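Long-range contact in LPXTG family cell surface protein Fms2 (Enterococcus faecium DO, PDB 5FCE), which probably acts in bacterial adhesion as a cell-wall-anchored surface protein, of which this chain is the ligand-binding domain: residues 4-18 and 101-115. Numbering follows the deposited sequence.
Sequences LSFTVKTDRIVYDMT and TITENLKPSSWTVVG
S110 OG accepts a hydrogen bond from T10 OG1, 2.8 Å away, and donates one to K107 O in the plane of that carbonyl. K107 O also accepts from the backbone N of S110. With chi1 of 64°, OG1 of T10 stands between its backbone N and carbonyl carbon and faces the serine, while CB and CG2 press on L106 O. L106 O receives the indole NE1 of W111 at 2.8 Å, from above the carbonyl plane.

I13 lies across the W111 indole. Its CG2 sits over the five-membered ring, 3.5 Å from the centroid and 10° off the normal, a CH-pi contact. Its CD1 reaches past NE1 to L106. P108 CA covers the opposite face, nearer the rim, so the ring lies between I13 of segment 4-18 and P108 of its own segment.

T112 OG1 donates to D11 O at 2.9 Å. From here strands 14-16 and 112-114 run parallel, joined by the ladder T112 N to I13 O, Y15 N to T112 O, V114 N to Y15 O and M17 N to V114 O. V14 CG1 meets V114 CG2 on one face. On the other, V113 CG1 touches the selenomethionine methyl CE of M17 at 3.7 Å.

At the other end the segments meet through threonine side chains and water. T103 OG1 donates to F6 O at 3.0 Å, and one water joins F6 N to the hydroxyls of T101 and T103. T101 CG2 meets the edge of the F6 ring.

Strands 6-7 and 14-16 both pair with strand 21-28, and strand 99-103 pairs with 91-96. The F6 end thus joins two sheets of the immunoglobulin-like SgrA domain, while the 112-114 pairing extends one of them. Helix 81-85 packs against Y15, P108 and W111.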
loop_
_atom_site.group_PDB
_atom_site.type_symbol
_atom_site.label_atom_id
_atom_site.label_comp_id
_atom_site.label_asym_id
_atom_site.label_seq_id
_atom_site.Cartn_x
_atom_site.Cartn_y
_atom_site.Cartn_z
ATOM N N LEU A 4 -2.777 8.236 -13.109
ATOM C CA LEU A 4 -3.042 8.189 -11.667
ATOM C C LEU A 4 -1.778 7.861 -10.874
ATOM O O LEU A 4 -1.038 6.944 -11.231
ATOM C CB LEU A 4 -4.094 7.119 -11.372
ATOM C CG LEU A 4 -4.369 6.775 -9.907
ATOM C CD1 LEU A 4 -5.119 7.902 -9.237
ATOM C CD2 LEU A 4 -5.168 5.462 -9.816
ATOM N N SER A 5 -1.538 8.614 -9.803
ATOM C CA SER A 5 -0.509 8.268 -8.820
ATOM C C SER A 5 -1.011 8.562 -7.418
ATOM O O SER A 5 -1.973 9.317 -7.228
ATOM C CB SER A 5 0.792 9.024 -9.073
ATOM O OG SER A 5 0.573 10.415 -9.030
ATOM N N PHE A 6 -0.346 7.968 -6.430
ATOM C CA PHE A 6 -0.699 8.175 -5.026
ATOM C C PHE A 6 0.495 8.684 -4.236
ATOM O O PHE A 6 1.628 8.242 -4.451
ATOM C CB PHE A 6 -1.180 6.859 -4.385
ATOM C CG PHE A 6 -2.419 6.285 -5.012
ATOM C CD1 PHE A 6 -3.691 6.705 -4.607
ATOM C CD2 PHE A 6 -2.320 5.313 -6.003
ATOM C CE1 PHE A 6 -4.846 6.157 -5.196
ATOM C CE2 PHE A 6 -3.457 4.781 -6.599
ATOM C CZ PHE A 6 -4.728 5.212 -6.198
ATOM N N THR A 7 0.246 9.608 -3.315
ATOM C CA THR A 7 1.268 9.998 -2.353
ATOM C C THR A 7 0.834 9.445 -1.003
ATOM O O THR A 7 -0.349 9.165 -0.801
ATOM C CB THR A 7 1.422 11.532 -2.300
ATOM O OG1 THR A 7 2.449 11.902 -1.369
ATOM C CG2 THR A 7 0.146 12.144 -1.856
ATOM N N VAL A 8 1.782 9.268 -0.086
ATOM C CA VAL A 8 1.470 8.747 1.238
ATOM C C VAL A 8 2.256 9.520 2.266
ATOM O O VAL A 8 3.463 9.708 2.098
ATOM C CB VAL A 8 1.853 7.252 1.370
ATOM C CG1 VAL A 8 1.599 6.742 2.798
ATOM C CG2 VAL A 8 1.082 6.425 0.389
ATOM N N LYS A 9 1.580 9.978 3.318
ATOM C CA LYS A 9 2.282 10.490 4.488
ATOM C C LYS A 9 2.673 9.292 5.344
ATOM O O LYS A 9 1.843 8.730 6.058
ATOM C CB LYS A 9 1.394 11.435 5.296
ATOM C CG LYS A 9 1.230 12.819 4.686
ATOM C CD LYS A 9 0.428 13.715 5.629
ATOM C CE LYS A 9 0.078 15.046 4.978
ATOM N NZ LYS A 9 -1.089 15.702 5.644
ATOM N N THR A 10 3.936 8.893 5.260
ATOM C CA THR A 10 4.363 7.604 5.808
ATOM C C THR A 10 4.152 7.449 7.317
ATOM O O THR A 10 3.924 6.330 7.790
ATOM C CB THR A 10 5.823 7.276 5.431
ATOM O OG1 THR A 10 6.710 8.235 6.022
ATOM C CG2 THR A 10 6.005 7.298 3.917
ATOM N N ASP A 11 4.224 8.544 8.081
ATOM C CA ASP A 11 4.036 8.410 9.538
ATOM C C ASP A 11 2.586 8.148 9.953
ATOM O O ASP A 11 2.314 7.793 11.113
ATOM C CB ASP A 11 4.670 9.555 10.367
ATOM C CG ASP A 11 4.377 10.944 9.821
ATOM O OD1 ASP A 11 3.560 11.105 8.892
ATOM O OD2 ASP A 11 4.986 11.901 10.354
ATOM N N ARG A 12 1.670 8.312 9.001
ATOM C CA ARG A 12 0.267 7.977 9.211
ATOM C C ARG A 12 -0.066 6.530 8.864
ATOM O O ARG A 12 -1.174 6.080 9.119
ATOM C CB ARG A 12 -0.635 8.928 8.433
ATOM C CG ARG A 12 -0.679 10.334 9.030
ATOM C CD ARG A 12 -1.239 11.313 8.016
ATOM N NE ARG A 12 -2.071 12.341 8.639
ATOM C CZ ARG A 12 -2.755 13.260 7.960
ATOM N NH1 ARG A 12 -2.708 13.273 6.635
ATOM N NH2 ARG A 12 -3.492 14.161 8.600
ATOM N N ILE A 13 0.893 5.801 8.301
ATOM C CA ILE A 13 0.722 4.354 8.106
ATOM C C ILE A 13 0.733 3.695 9.483
ATOM O O ILE A 13 1.582 4.023 10.321
ATOM C CB ILE A 13 1.838 3.759 7.221
ATOM C CG1 ILE A 13 1.691 4.269 5.775
ATOM C CG2 ILE A 13 1.824 2.214 7.265
ATOM C CD1 ILE A 13 2.867 3.926 4.859
ATOM N N VAL A 14 -0.209 2.779 9.723
ATOM C CA VAL A 14 -0.267 2.078 11.005
ATOM C C VAL A 14 -0.022 0.579 10.848
ATOM O O VAL A 14 -0.646 -0.062 10.008
ATOM C CB VAL A 14 -1.618 2.304 11.716
ATOM C CG1 VAL A 14 -1.674 1.509 13.037
ATOM C CG2 VAL A 14 -1.847 3.791 11.979
ATOM N N TYR A 15 0.905 0.027 11.628
ATOM C CA TYR A 15 1.023 -1.427 11.734
ATOM C C TYR A 15 0.359 -1.816 13.049
ATOM O O TYR A 15 0.835 -1.434 14.113
ATOM C CB TYR A 15 2.492 -1.872 11.756
ATOM C CG TYR A 15 2.689 -3.379 11.770
ATOM C CD1 TYR A 15 2.614 -4.111 12.960
ATOM C CD2 TYR A 15 2.964 -4.072 10.593
ATOM C CE1 TYR A 15 2.788 -5.493 12.961
ATOM C CE2 TYR A 15 3.146 -5.451 10.589
ATOM C CZ TYR A 15 3.065 -6.151 11.778
ATOM O OH TYR A 15 3.240 -7.520 11.782
ATOM N N ASP A 16 -0.747 -2.554 12.966
ATOM C CA ASP A 16 -1.443 -3.060 14.152
ATOM C C ASP A 16 -0.937 -4.478 14.463
ATOM O O ASP A 16 -1.183 -5.417 13.715
ATOM C CB ASP A 16 -2.964 -3.029 13.907
ATOM C CG ASP A 16 -3.789 -3.406 15.137
ATOM O OD1 ASP A 16 -3.463 -4.404 15.812
ATOM O OD2 ASP A 16 -4.790 -2.701 15.419
HETATM N N MSE A 17 -0.220 -4.613 15.572
HETATM C CA MSE A 17 0.386 -5.868 16.002
HETATM C C MSE A 17 -0.662 -6.899 16.429
HETATM O O MSE A 17 -0.481 -8.115 16.252
HETATM C CB MSE A 17 1.305 -5.518 17.170
HETATM C CG MSE A 17 2.106 -6.596 17.798
HETATM SE SE MSE A 17 3.039 -5.587 19.181
HETATM C CE MSE A 17 4.114 -4.494 17.953
ATOM N N THR A 18 -1.762 -6.404 16.983
ATOM C CA THR A 18 -2.834 -7.270 17.460
ATOM C C THR A 18 -3.533 -7.974 16.301
ATOM O O THR A 18 -3.749 -9.191 16.331
ATOM C CB THR A 18 -3.869 -6.470 18.254
ATOM O OG1 THR A 18 -3.216 -5.792 19.337
ATOM C CG2 THR A 18 -4.936 -7.400 18.819
ATOM N N THR A 101 0.327 1.627 -10.757
ATOM C CA THR A 101 1.140 2.742 -10.318
ATOM C C THR A 101 1.885 2.322 -9.063
ATOM O O THR A 101 1.384 1.513 -8.283
ATOM C CB THR A 101 0.295 4.015 -10.090
ATOM O OG1 THR A 101 1.155 5.123 -9.801
ATOM C CG2 THR A 101 -0.699 3.825 -8.956
ATOM N N ILE A 102 3.097 2.838 -8.898
ATOM C CA ILE A 102 3.928 2.476 -7.764
ATOM C C ILE A 102 4.212 3.709 -6.925
ATOM O O ILE A 102 4.713 4.711 -7.436
ATOM C CB ILE A 102 5.264 1.856 -8.216
ATOM C CG1 ILE A 102 5.020 0.598 -9.045
ATOM C CG2 ILE A 102 6.129 1.507 -7.002
ATOM C CD1 ILE A 102 6.282 0.048 -9.699
ATOM N N THR A 103 3.868 3.640 -5.643
ATOM C CA THR A 103 4.266 4.657 -4.680
ATOM C C THR A 103 5.473 4.098 -3.948
ATOM O O THR A 103 5.373 3.051 -3.302
ATOM C CB THR A 103 3.148 4.930 -3.670
ATOM O OG1 THR A 103 1.957 5.303 -4.369
ATOM C CG2 THR A 103 3.536 6.029 -2.692
ATOM N N GLU A 104 6.610 4.781 -4.061
ATOM C CA GLU A 104 7.882 4.249 -3.589
ATOM C C GLU A 104 8.236 4.718 -2.187
ATOM O O GLU A 104 7.813 5.792 -1.760
ATOM C CB GLU A 104 9.016 4.648 -4.535
ATOM C CG GLU A 104 8.951 3.996 -5.919
ATOM C CD GLU A 104 10.095 4.447 -6.813
ATOM O OE1 GLU A 104 11.190 3.848 -6.737
ATOM O OE2 GLU A 104 9.906 5.413 -7.584
ATOM N N ASN A 105 9.013 3.889 -1.494
ATOM C CA ASN A 105 9.715 4.264 -0.263
ATOM C C ASN A 105 8.804 4.646 0.902
ATOM O O ASN A 105 8.792 5.806 1.350
ATOM C CB ASN A 105 10.750 5.367 -0.542
ATOM C CG ASN A 105 11.806 5.462 0.543
ATOM O OD1 ASN A 105 12.161 4.458 1.168
ATOM N ND2 ASN A 105 12.310 6.671 0.781
ATOM N N LEU A 106 8.072 3.657 1.415
ATOM C CA LEU A 106 7.067 3.912 2.435
ATOM C C LEU A 106 7.656 4.051 3.843
ATOM O O LEU A 106 6.934 4.392 4.767
ATOM C CB LEU A 106 5.954 2.857 2.404
ATOM C CG LEU A 106 4.782 3.216 1.486
ATOM C CD1 LEU A 106 5.235 3.680 0.132
ATOM C CD2 LEU A 106 3.844 2.039 1.345
ATOM N N LYS A 107 8.960 3.797 3.975
ATOM C CA LYS A 107 9.723 4.135 5.190
ATOM C C LYS A 107 9.123 3.577 6.489
ATOM O O LYS A 107 8.656 4.337 7.346
ATOM C CB LYS A 107 9.898 5.654 5.303
ATOM C CG LYS A 107 10.524 6.292 4.068
ATOM C CD LYS A 107 10.837 7.748 4.334
ATOM C CE LYS A 107 10.587 8.606 3.112
ATOM N NZ LYS A 107 10.896 10.033 3.435
ATOM N N PRO A 108 9.153 2.242 6.647
ATOM C CA PRO A 108 8.508 1.590 7.794
ATOM C C PRO A 108 9.036 2.057 9.165
ATOM O O PRO A 108 8.313 1.963 10.150
ATOM C CB PRO A 108 8.780 0.092 7.557
ATOM C CG PRO A 108 9.938 0.037 6.624
ATOM C CD PRO A 108 9.830 1.279 5.760
ATOM N N SER A 109 10.260 2.580 9.214
ATOM C CA SER A 109 10.788 3.192 10.435
ATOM C C SER A 109 9.899 4.339 10.937
ATOM O O SER A 109 9.883 4.640 12.132
ATOM C CB SER A 109 12.205 3.721 10.203
ATOM O OG SER A 109 12.176 4.925 9.443
ATOM N N SER A 110 9.167 4.979 10.024
ATOM C CA SER A 110 8.322 6.123 10.376
ATOM C C SER A 110 6.888 5.739 10.756
ATOM O O SER A 110 6.117 6.586 11.220
ATOM C CB SER A 110 8.286 7.150 9.243
ATOM O OG SER A 110 7.592 6.629 8.109
ATOM N N TRP A 111 6.538 4.469 10.572
ATOM C CA TRP A 111 5.160 4.022 10.792
ATOM C C TRP A 111 4.743 4.042 12.260
ATOM O O TRP A 111 5.554 3.813 13.149
ATOM C CB TRP A 111 4.972 2.592 10.276
ATOM C CG TRP A 111 5.153 2.420 8.810
ATOM C CD1 TRP A 111 5.427 3.386 7.889
ATOM C CD2 TRP A 111 5.048 1.193 8.089
ATOM N NE1 TRP A 111 5.525 2.824 6.634
ATOM C CE2 TRP A 111 5.287 1.476 6.732
ATOM C CE3 TRP A 111 4.801 -0.128 8.464
ATOM C CZ2 TRP A 111 5.271 0.496 5.749
ATOM C CZ3 TRP A 111 4.776 -1.104 7.485
ATOM C CH2 TRP A 111 5.014 -0.790 6.150
ATOM N N THR A 112 3.468 4.331 12.492
ATOM C CA THR A 112 2.856 4.144 13.800
ATOM C C THR A 112 2.686 2.643 13.986
ATOM O O THR A 112 2.203 1.958 13.082
ATOM C CB THR A 112 1.486 4.851 13.873
ATOM O OG1 THR A 112 1.641 6.228 13.484
ATOM C CG2 THR A 112 0.924 4.810 15.286
ATOM N N VAL A 113 3.107 2.125 15.140
ATOM C CA VAL A 113 2.994 0.696 15.429
ATOM C C VAL A 113 2.238 0.545 16.745
ATOM O O VAL A 113 2.695 1.023 17.790
ATOM C CB VAL A 113 4.379 0.011 15.542
ATOM C CG1 VAL A 113 4.226 -1.472 15.826
ATOM C CG2 VAL A 113 5.191 0.213 14.278
ATOM N N VAL A 114 1.078 -0.105 16.702
ATOM C CA VAL A 114 0.232 -0.214 17.892
ATOM C C VAL A 114 -0.133 -1.664 18.217
ATOM O O VAL A 114 0.137 -2.588 17.429
ATOM C CB VAL A 114 -1.061 0.614 17.754
ATOM C CG1 VAL A 114 -0.742 2.078 17.400
ATOM C CG2 VAL A 114 -1.956 0.002 16.680
ATOM N N GLY A 115 -0.777 -1.850 19.368
ATOM C CA GLY A 115 -1.094 -3.176 19.863
ATOM C C GLY A 115 -0.087 -3.564 20.928
ATOM O O GLY A 115 1.114 -3.347 20.762
HETATM O O HOH W 1 2.033 6.563 -11.673
HETATM O O HOH W 2 1.608 6.087 -7.222
HETATM O O HOH W 3 3.636 7.989 -6.921
#